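Local coordinates for putative branched-chain-amino-acid aminotransferase (Thermotoga maritima MSB8, PDB 3CSW), which probably transfers the amino group between leucine, isoleucine or valine and 2-oxoglutarate, using pyridoxal 5'-phosphate as cofactor, at residues I152-I166 with V174-K186. Residues are numbered along the deposited sequence; the frame is centred on the assembly and turned at random.
Sequences IVLARREIVDCYDVI and VCEGSFSNVFLVK. With PLP (pyridoxal-5'-phosphate), chain E.
Asp164 has CG anti to the backbone N (chi1 -162°), which turns the carboxylate into the 178-180 loop. Ser178 and Ser180 both set OG between the backbone N and the carbonyl carbon, and both hydroxyls donate to the Asp164 carboxylate. Ser178 OG meets Asp164 OD1 on the syn side at 2.6 Å. Ser180 OG reaches the anti lone pair of Asp164 OD2 at 2.7 Å. Phe179 N gives OD2 a second bond on its syn side, and Val165 N reaches OD1 from above the carboxylate plane. The carboxylate also stacks on the Phe179 ring, planes 16° apart, with OD2 over the ring centre. With an alanine here, both serine hydroxyls and Phe179 N would probably lose their acceptor, and the Phe179 ring the carboxylate stacked on it. Strands 164-168 and 174-177 form an antiparallel beta hairpin. Cys175 and Glu176 make a classic beta bulge opposite Leu167. In this class IV aminotransferase the loop after the hairpin lines the cofactor pocket. Glu176 OE1 accepts a hydrogen bond from N1 of PLP at 2.8 Å, while its OE2 pairs with Arg134. Arg156 grips Ser178 O side-on, with NE at 3.1 Å and NH2 at 2.9 Å. Ser178 O lies in the guanidinium plane, while NE comes from above the carbonyl plane. Tyr163 CE2 packs on Phe179 CZ at 3.7 Å, and its OH bonds His239. Ile166 CD1 meets Val182 CG2 at 3.9 Å.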
ATOM      1  N   ILE A 152     -17.051   2.649  -6.911  1.00 30.09           N
ATOM      2  CA  ILE A 152     -18.463   2.918  -6.678  1.00 29.44           C
ATOM      3  C   ILE A 152     -19.354   2.047  -7.603  1.00 31.99           C
ATOM      4  O   ILE A 152     -20.356   1.489  -7.151  1.00 32.16           O
ATOM      5  CB  ILE A 152     -18.794   4.431  -6.832  1.00 30.45           C
ATOM      6  CG1 ILE A 152     -17.991   5.293  -5.837  1.00 27.59           C
ATOM      7  CG2 ILE A 152     -20.300   4.656  -6.685  1.00 25.99           C
ATOM      8  CD1 ILE A 152     -18.097   4.889  -4.319  1.00 27.89           C
ATOM      9  N   VAL A 153     -18.989   1.888  -8.873  1.00 33.24           N
ATOM     10  CA  VAL A 153     -19.774   1.025  -9.786  1.00 32.12           C
ATOM     11  C   VAL A 153     -19.784  -0.429  -9.275  1.00 31.73           C
ATOM     12  O   VAL A 153     -20.846  -1.045  -9.139  1.00 32.68           O
ATOM     13  CB  VAL A 153     -19.269   1.112 -11.273  1.00 35.43           C
ATOM     14  CG1 VAL A 153     -19.902   0.003 -12.176  1.00 29.62           C
ATOM     15  CG2 VAL A 153     -19.547   2.492 -11.838  1.00 31.76           C
ATOM     16  N   LEU A 154     -18.617  -0.976  -8.957  1.00 29.29           N
ATOM     17  CA  LEU A 154     -18.562  -2.361  -8.479  1.00 28.86           C
ATOM     18  C   LEU A 154     -19.214  -2.544  -7.105  1.00 29.57           C
ATOM     19  O   LEU A 154     -19.888  -3.538  -6.866  1.00 29.78           O
ATOM     20  CB  LEU A 154     -17.122  -2.896  -8.511  1.00 29.51           C
ATOM     21  CG  LEU A 154     -16.494  -2.969  -9.910  1.00 29.42           C
ATOM     22  CD1 LEU A 154     -15.029  -3.476  -9.845  1.00 20.67           C
ATOM     23  CD2 LEU A 154     -17.338  -3.873 -10.791  1.00 26.09           C
ATOM     24  N   ALA A 155     -19.063  -1.569  -6.218  1.00 28.18           N
ATOM     25  CA  ALA A 155     -19.635  -1.680  -4.863  1.00 28.77           C
ATOM     26  C   ALA A 155     -21.160  -1.611  -4.857  1.00 29.73           C
ATOM     27  O   ALA A 155     -21.816  -2.349  -4.117  1.00 30.56           O
ATOM     28  CB  ALA A 155     -19.028  -0.600  -3.910  1.00 25.67           C
ATOM     29  N   ARG A 156     -21.735  -0.731  -5.663  1.00 30.16           N
ATOM     30  CA  ARG A 156     -23.186  -0.650  -5.762  1.00 32.01           C
ATOM     31  C   ARG A 156     -23.815  -1.927  -6.285  1.00 31.23           C
ATOM     32  O   ARG A 156     -24.939  -2.223  -5.923  1.00 29.14           O
ATOM     33  CB  ARG A 156     -23.637   0.520  -6.631  1.00 33.03           C
ATOM     34  CG  ARG A 156     -23.286   1.818  -6.003  1.00 40.04           C
ATOM     35  CD  ARG A 156     -24.164   2.924  -6.408  1.00 44.03           C
ATOM     36  NE  ARG A 156     -23.692   4.150  -5.788  1.00 42.44           N
ATOM     37  CZ  ARG A 156     -23.938   5.370  -6.244  1.00 42.01           C
ATOM     38  NH1 ARG A 156     -24.699   5.548  -7.304  1.00 52.54           N
ATOM     39  NH2 ARG A 156     -23.426   6.426  -5.635  1.00 42.86           N
ATOM     40  N   ARG A 157     -23.094  -2.683  -7.109  1.00 30.60           N
ATOM     41  CA  ARG A 157     -23.598  -3.962  -7.599  1.00 32.67           C
ATOM     42  C   ARG A 157     -23.650  -5.046  -6.519  1.00 33.27           C
ATOM     43  O   ARG A 157     -24.225  -6.110  -6.736  1.00 32.97           O
ATOM     44  CB  ARG A 157     -22.772  -4.450  -8.792  1.00 32.98           C
ATOM     45  CG  ARG A 157     -22.929  -3.562 -10.027  1.00 39.86           C
ATOM     46  CD  ARG A 157     -22.080  -4.049 -11.191  1.00 43.82           C
ATOM     47  NE  ARG A 157     -22.554  -5.301 -11.775  1.00 43.31           N
ATOM     48  CZ  ARG A 157     -23.512  -5.397 -12.692  1.00 41.92           C
ATOM     49  NH1 ARG A 157     -24.119  -4.319 -13.156  1.00 38.29           N
ATOM     50  NH2 ARG A 157     -23.864  -6.593 -13.143  1.00 44.87           N
ATOM     51  N   GLU A 158     -23.035  -4.772  -5.373  1.00 33.49           N
ATOM     52  CA  GLU A 158     -23.072  -5.656  -4.205  1.00 33.19           C
ATOM     53  C   GLU A 158     -24.271  -5.428  -3.295  1.00 32.19           C
ATOM     54  O   GLU A 158     -24.481  -6.187  -2.373  1.00 31.96           O
ATOM     55  CB  GLU A 158     -21.810  -5.468  -3.358  1.00 32.69           C
ATOM     56  CG  GLU A 158     -20.521  -5.872  -4.038  1.00 35.74           C
ATOM     57  CD  GLU A 158     -19.305  -5.675  -3.129  1.00 36.83           C
ATOM     58  OE1 GLU A 158     -19.378  -4.854  -2.197  1.00 40.18           O
ATOM     59  OE2 GLU A 158     -18.278  -6.327  -3.364  1.00 40.26           O
ATOM     60  N   ILE A 159     -25.054  -4.387  -3.529  1.00 32.53           N
ATOM     61  CA  ILE A 159     -26.170  -4.093  -2.646  1.00 32.22           C
ATOM     62  C   ILE A 159     -27.319  -5.031  -3.016  1.00 34.55           C
ATOM     63  O   ILE A 159     -28.055  -4.755  -3.956  1.00 34.86           O
ATOM     64  CB  ILE A 159     -26.621  -2.613  -2.726  1.00 31.47           C
ATOM     65  CG1 ILE A 159     -25.447  -1.657  -2.456  1.00 31.11           C
ATOM     66  CG2 ILE A 159     -27.754  -2.385  -1.745  1.00 32.63           C
ATOM     67  CD1 ILE A 159     -25.728  -0.219  -2.919  1.00 27.17           C
ATOM     68  N   VAL A 160     -27.438  -6.155  -2.297  1.00 38.09           N
ATOM     69  CA  VAL A 160     -28.476  -7.152  -2.552  1.00 39.31           C
ATOM     70  C   VAL A 160     -29.392  -7.297  -1.329  1.00 42.78           C
ATOM     71  O   VAL A 160     -30.570  -6.946  -1.402  1.00 45.56           O
ATOM     72  CB  VAL A 160     -27.900  -8.537  -3.000  1.00 39.75           C
ATOM     73  CG1 VAL A 160     -29.013  -9.444  -3.420  1.00 34.42           C
ATOM     74  CG2 VAL A 160     -26.951  -8.370  -4.155  1.00 37.97           C
ATOM     75  N   ASP A 161     -28.900  -7.826  -0.214  1.00 43.88           N
ATOM     76  CA  ASP A 161     -29.749  -7.873   0.984  1.00 44.39           C
ATOM     77  C   ASP A 161     -29.257  -6.898   2.042  1.00 41.69           C
ATOM     78  O   ASP A 161     -29.077  -7.236   3.208  1.00 43.25           O
ATOM     79  CB  ASP A 161     -29.978  -9.284   1.539  1.00 47.03           C
ATOM     80  CG  ASP A 161     -28.709 -10.049   1.774  1.00 55.64           C
ATOM     81  OD1 ASP A 161     -27.603  -9.547   1.405  1.00 59.09           O
ATOM     82  OD2 ASP A 161     -28.853 -11.185   2.319  1.00 55.62           O
ATOM     83  N   CYS A 162     -29.057  -5.664   1.598  1.00 38.00           N
ATOM     84  CA  CYS A 162     -28.695  -4.576   2.480  1.00 34.78           C
ATOM     85  C   CYS A 162     -29.067  -3.259   1.817  1.00 30.92           C
ATOM     86  O   CYS A 162     -29.489  -3.211   0.659  1.00 31.00           O
ATOM     87  CB  CYS A 162     -27.206  -4.658   2.886  1.00 33.32           C
ATOM     88  SG  CYS A 162     -26.048  -4.542   1.533  1.00 33.53           S
ATOM     89  N   TYR A 163     -28.943  -2.192   2.581  1.00 28.96           N
ATOM     90  CA  TYR A 163     -29.251  -0.859   2.110  1.00 30.12           C
ATOM     91  C   TYR A 163     -28.086  -0.188   1.367  1.00 28.12           C
ATOM     92  O   TYR A 163     -28.271   0.460   0.359  1.00 28.37           O
ATOM     93  CB  TYR A 163     -29.615  -0.026   3.339  1.00 30.28           C
ATOM     94  CG  TYR A 163     -30.069   1.358   3.045  1.00 26.00           C
ATOM     95  CD1 TYR A 163     -31.399   1.608   2.689  1.00 31.45           C
ATOM     96  CD2 TYR A 163     -29.204   2.439   3.179  1.00 28.58           C
ATOM     97  CE1 TYR A 163     -31.848   2.906   2.458  1.00 32.59           C
ATOM     98  CE2 TYR A 163     -29.644   3.749   2.939  1.00 26.74           C
ATOM     99  CZ  TYR A 163     -30.958   3.974   2.571  1.00 30.75           C
ATOM    100  OH  TYR A 163     -31.392   5.272   2.336  1.00 30.80           O
ATOM    101  N   ASP A 164     -26.897  -0.276   1.937  1.00 30.28           N
ATOM    102  CA  ASP A 164     -25.673   0.209   1.307  1.00 28.18           C
ATOM    103  C   ASP A 164     -24.538  -0.692   1.794  1.00 27.92           C
ATOM    104  O   ASP A 164     -24.692  -1.406   2.775  1.00 29.89           O
ATOM    105  CB  ASP A 164     -25.430   1.687   1.667  1.00 28.04           C
ATOM    106  CG  ASP A 164     -24.439   2.390   0.725  1.00 29.25           C
ATOM    107  OD1 ASP A 164     -23.965   1.757  -0.237  1.00 25.27           O
ATOM    108  OD2 ASP A 164     -24.124   3.586   0.948  1.00 26.30           O
ATOM    109  N   VAL A 165     -23.423  -0.695   1.069  1.00 31.16           N
ATOM    110  CA  VAL A 165     -22.199  -1.396   1.464  1.00 29.76           C
ATOM    111  C   VAL A 165     -21.145  -0.354   1.907  1.00 29.72           C
ATOM    112  O   VAL A 165     -21.111   0.756   1.393  1.00 27.45           O
ATOM    113  CB  VAL A 165     -21.642  -2.313   0.341  1.00 31.06           C
ATOM    114  CG1 VAL A 165     -22.595  -3.498   0.090  1.00 26.27           C
ATOM    115  CG2 VAL A 165     -21.352  -1.526  -0.961  1.00 25.14           C
ATOM    116  N   ILE A 166     -20.320  -0.717   2.893  1.00 30.64           N
ATOM    117  CA  ILE A 166     -19.282   0.153   3.431  1.00 28.19           C
ATOM    118  C   ILE A 166     -17.914  -0.152   2.782  1.00 28.50           C
ATOM    119  O   ILE A 166     -17.372  -1.252   2.925  1.00 28.18           O
ATOM    120  CB  ILE A 166     -19.206   0.004   4.973  1.00 29.25           C
ATOM    121  CG1 ILE A 166     -20.611   0.139   5.613  1.00 28.29           C
ATOM    122  CG2 ILE A 166     -18.214   0.963   5.574  1.00 24.45           C
ATOM    123  CD1 ILE A 166     -21.456   1.343   5.210  1.00 29.47           C
ATOM    124  N   VAL A 174     -12.249   3.063   7.689  1.00 27.66           N
ATOM    125  CA  VAL A 174     -13.577   3.305   7.153  1.00 28.29           C
ATOM    126  C   VAL A 174     -13.523   4.529   6.225  1.00 28.45           C
ATOM    127  O   VAL A 174     -13.022   5.611   6.600  1.00 28.70           O
ATOM    128  CB  VAL A 174     -14.610   3.541   8.289  1.00 28.50           C
ATOM    129  CG1 VAL A 174     -15.983   3.790   7.715  1.00 26.63           C
ATOM    130  CG2 VAL A 174     -14.624   2.350   9.266  1.00 25.32           C
ATOM    131  N   CYS A 175     -14.009   4.362   5.005  1.00 28.47           N
ATOM    132  CA  CYS A 175     -14.152   5.509   4.105  1.00 26.96           C
ATOM    133  C   CYS A 175     -15.603   5.950   4.130  1.00 28.87           C
ATOM    134  O   CYS A 175     -15.955   6.940   4.789  1.00 29.37           O
ATOM    135  CB  CYS A 175     -13.646   5.180   2.685  1.00 25.22           C
ATOM    136  SG  CYS A 175     -11.830   5.127   2.632  1.00 30.36           S
ATOM    137  N   GLU A 176     -16.452   5.221   3.413  1.00 29.24           N
ATOM    138  CA  GLU A 176     -17.822   5.606   3.278  1.00 26.43           C
ATOM    139  C   GLU A 176     -18.647   4.505   2.635  1.00 26.69           C
ATOM    140  O   GLU A 176     -18.110   3.526   2.174  1.00 26.39           O
ATOM    141  CB  GLU A 176     -17.894   6.874   2.413  1.00 26.67           C
ATOM    142  CG  GLU A 176     -17.336   6.719   0.999  1.00 30.63           C
ATOM    143  CD  GLU A 176     -16.898   8.036   0.380  1.00 35.50           C
ATOM    144  OE1 GLU A 176     -17.706   8.977   0.315  1.00 39.97           O
ATOM    145  OE2 GLU A 176     -15.738   8.131  -0.057  1.00 37.85           O
ATOM    146  N   GLY A 177     -19.965   4.700   2.578  1.00 28.01           N
ATOM    147  CA  GLY A 177     -20.824   3.823   1.804  1.00 28.21           C
ATOM    148  C   GLY A 177     -20.700   4.127   0.315  1.00 29.62           C
ATOM    149  O   GLY A 177     -20.147   5.155  -0.053  1.00 31.58           O
ATOM    150  N   SER A 178     -21.251   3.241  -0.534  1.00 31.05           N
ATOM    151  CA  SER A 178     -21.263   3.432  -2.004  1.00 29.74           C
ATOM    152  C   SER A 178     -22.041   4.684  -2.470  1.00 30.84           C
ATOM    153  O   SER A 178     -21.801   5.201  -3.567  1.00 32.46           O
ATOM    154  CB  SER A 178     -21.752   2.165  -2.736  1.00 29.13           C
ATOM    155  OG  SER A 178     -23.162   1.976  -2.666  1.00 31.61           O
ATOM    156  N   PHE A 179     -22.961   5.171  -1.640  1.00 30.21           N
ATOM    157  CA  PHE A 179     -23.750   6.370  -1.966  1.00 30.37           C
ATOM    158  C   PHE A 179     -24.044   7.250  -0.728  1.00 30.61           C
ATOM    159  O   PHE A 179     -24.905   8.131  -0.799  1.00 30.44           O
ATOM    160  CB  PHE A 179     -25.070   5.997  -2.684  1.00 28.18           C
ATOM    161  CG  PHE A 179     -26.045   5.154  -1.848  1.00 32.90           C
ATOM    162  CD1 PHE A 179     -26.957   5.758  -0.965  1.00 29.80           C
ATOM    163  CD2 PHE A 179     -26.092   3.759  -1.983  1.00 30.70           C
ATOM    164  CE1 PHE A 179     -27.848   4.988  -0.225  1.00 29.12           C
ATOM    165  CE2 PHE A 179     -26.998   2.983  -1.244  1.00 30.36           C
ATOM    166  CZ  PHE A 179     -27.870   3.609  -0.347  1.00 27.02           C
ATOM    167  N   SER A 180     -23.316   7.033   0.373  1.00 29.27           N
ATOM    168  CA  SER A 180     -23.546   7.736   1.630  1.00 29.13           C
ATOM    169  C   SER A 180     -22.257   7.907   2.410  1.00 29.85           C
ATOM    170  O   SER A 180     -21.306   7.240   2.129  1.00 31.98           O
ATOM    171  CB  SER A 180     -24.524   6.929   2.502  1.00 29.76           C
ATOM    172  OG  SER A 180     -24.048   5.596   2.769  1.00 27.21           O
ATOM    173  N   ASN A 181     -22.243   8.816   3.388  1.00 30.41           N
ATOM    174  CA  ASN A 181     -21.174   8.886   4.376  1.00 28.21           C
ATOM    175  C   ASN A 181     -21.572   8.147   5.669  1.00 27.81           C
ATOM    176  O   ASN A 181     -22.758   7.902   5.930  1.00 26.95           O
ATOM    177  CB  ASN A 181     -20.770  10.323   4.675  1.00 28.41           C
ATOM    178  CG  ASN A 181     -20.084  11.009   3.497  1.00 25.09           C
ATOM    179  OD1 ASN A 181     -20.676  11.881   2.847  1.00 30.62           O
ATOM    180  ND2 ASN A 181     -18.833  10.632   3.224  1.00 26.96           N
ATOM    181  N   VAL A 182     -20.558   7.771   6.451  1.00 28.37           N
ATOM    182  CA  VAL A 182     -20.701   6.976   7.682  1.00 27.84           C
ATOM    183  C   VAL A 182     -20.344   7.773   8.935  1.00 28.23           C
ATOM    184  O   VAL A 182     -19.338   8.468   8.991  1.00 26.59           O
ATOM    185  CB  VAL A 182     -19.782   5.714   7.604  1.00 29.16           C
ATOM    186  CG1 VAL A 182     -19.751   4.888   8.956  1.00 24.30           C
ATOM    187  CG2 VAL A 182     -20.223   4.850   6.413  1.00 25.59           C
ATOM    188  N   PHE A 183     -21.201   7.642   9.939  1.00 30.08           N
ATOM    189  CA  PHE A 183     -20.964   8.170  11.251  1.00 29.06           C
ATOM    190  C   PHE A 183     -21.141   7.045  12.279  1.00 29.21           C
ATOM    191  O   PHE A 183     -21.927   6.108  12.068  1.00 29.38           O
ATOM    192  CB  PHE A 183     -21.986   9.277  11.578  1.00 27.14           C
ATOM    193  CG  PHE A 183     -21.781  10.566  10.830  1.00 26.86           C
ATOM    194  CD1 PHE A 183     -22.162  10.685   9.504  1.00 27.22           C
ATOM    195  CD2 PHE A 183     -21.247  11.681  11.471  1.00 26.41           C
ATOM    196  CE1 PHE A 183     -22.008  11.881   8.819  1.00 27.19           C
ATOM    197  CE2 PHE A 183     -21.079  12.873  10.796  1.00 24.79           C
ATOM    198  CZ  PHE A 183     -21.472  12.977   9.463  1.00 28.94           C
ATOM    199  N   LEU A 184     -20.393   7.141  13.379  1.00 29.24           N
ATOM    200  CA  LEU A 184     -20.579   6.249  14.518  0.70 29.12           C
ATOM    201  C   LEU A 184     -20.650   7.070  15.797  1.00 29.01           C
ATOM    202  O   LEU A 184     -20.215   8.226  15.850  1.00 27.81           O
ATOM    203  CB  LEU A 184     -19.503   5.151  14.603  0.70 29.18           C
ATOM    204  CG  LEU A 184     -18.044   5.520  14.854  0.70 29.12           C
ATOM    205  CD1 LEU A 184     -17.334   4.351  15.457  0.70 25.89           C
ATOM    206  CD2 LEU A 184     -17.347   5.966  13.566  0.70 22.67           C
ATOM    207  N   VAL A 185     -21.257   6.493  16.818  1.00 29.92           N
ATOM    208  CA  VAL A 185     -21.349   7.168  18.119  1.00 28.81           C
ATOM    209  C   VAL A 185     -20.725   6.234  19.126  1.00 28.70           C
ATOM    210  O   VAL A 185     -21.031   5.044  19.123  1.00 28.98           O
ATOM    211  CB  VAL A 185     -22.797   7.495  18.555  1.00 28.64           C
ATOM    212  CG1 VAL A 185     -22.805   8.099  19.966  1.00 26.90           C
ATOM    213  CG2 VAL A 185     -23.495   8.441  17.550  1.00 28.04           C
ATOM    214  N   LYS A 186     -19.845   6.773  19.965  1.00 31.24           N
ATOM    215  CA  LYS A 186     -19.167   6.004  21.007  1.00 31.86           C
ATOM    216  C   LYS A 186     -18.969   6.874  22.228  1.00 34.22           C
ATOM    217  O   LYS A 186     -18.321   7.914  22.137  1.00 35.06           O
ATOM    218  CB  LYS A 186     -17.817   5.499  20.488  1.00 33.05           C
ATOM    219  CG  LYS A 186     -17.055   4.565  21.421  1.00 31.11           C
ATOM    220  CD  LYS A 186     -17.866   3.353  21.810  1.00 34.56           C
ATOM    221  CE  LYS A 186     -16.990   2.325  22.470  1.00 39.31           C
ATOM    222  NZ  LYS A 186     -17.783   1.156  22.884  1.00 44.79           N
TER
HETATM  223  N1  PLP E 300     -20.259   8.973  -0.758  1.00 37.69           N
HETATM  224  C2  PLP E 300     -20.410   8.634  -2.098  1.00 44.18           C
HETATM  225  C2A PLP E 300     -19.453   7.637  -2.675  1.00 37.75           C
HETATM  226  C3  PLP E 300     -21.441   9.222  -2.863  1.00 50.38           C
HETATM  227  O3  PLP E 300     -21.662   8.839  -4.165  1.00 51.69           O
HETATM  228  C4  PLP E 300     -22.314  10.157  -2.256  1.00 53.30           C
HETATM  229  C4A PLP E 300     -23.460  10.749  -3.029  1.00 53.47           C
HETATM  230  O4A PLP E 300     -24.528  10.119  -3.141  1.00 64.86           O
HETATM  231  C5  PLP E 300     -22.145  10.478  -0.898  1.00 43.80           C
HETATM  232  C6  PLP E 300     -21.110   9.888  -0.169  1.00 36.73           C
HETATM  233  C5A PLP E 300     -23.176  11.287  -0.144  1.00 42.16           C
HETATM  234  O4P PLP E 300     -22.966  12.676  -0.360  1.00 44.26           O
HETATM  235  P   PLP E 300     -24.164  13.775  -0.232  1.00 42.88           P
HETATM  236  O1P PLP E 300     -23.696  15.122  -0.819  1.00 40.80           O
HETATM  237  O2P PLP E 300     -24.518  13.958   1.217  1.00 35.11           O
HETATM  238  O3P PLP E 300     -25.335  13.195  -1.014  1.00 42.59           O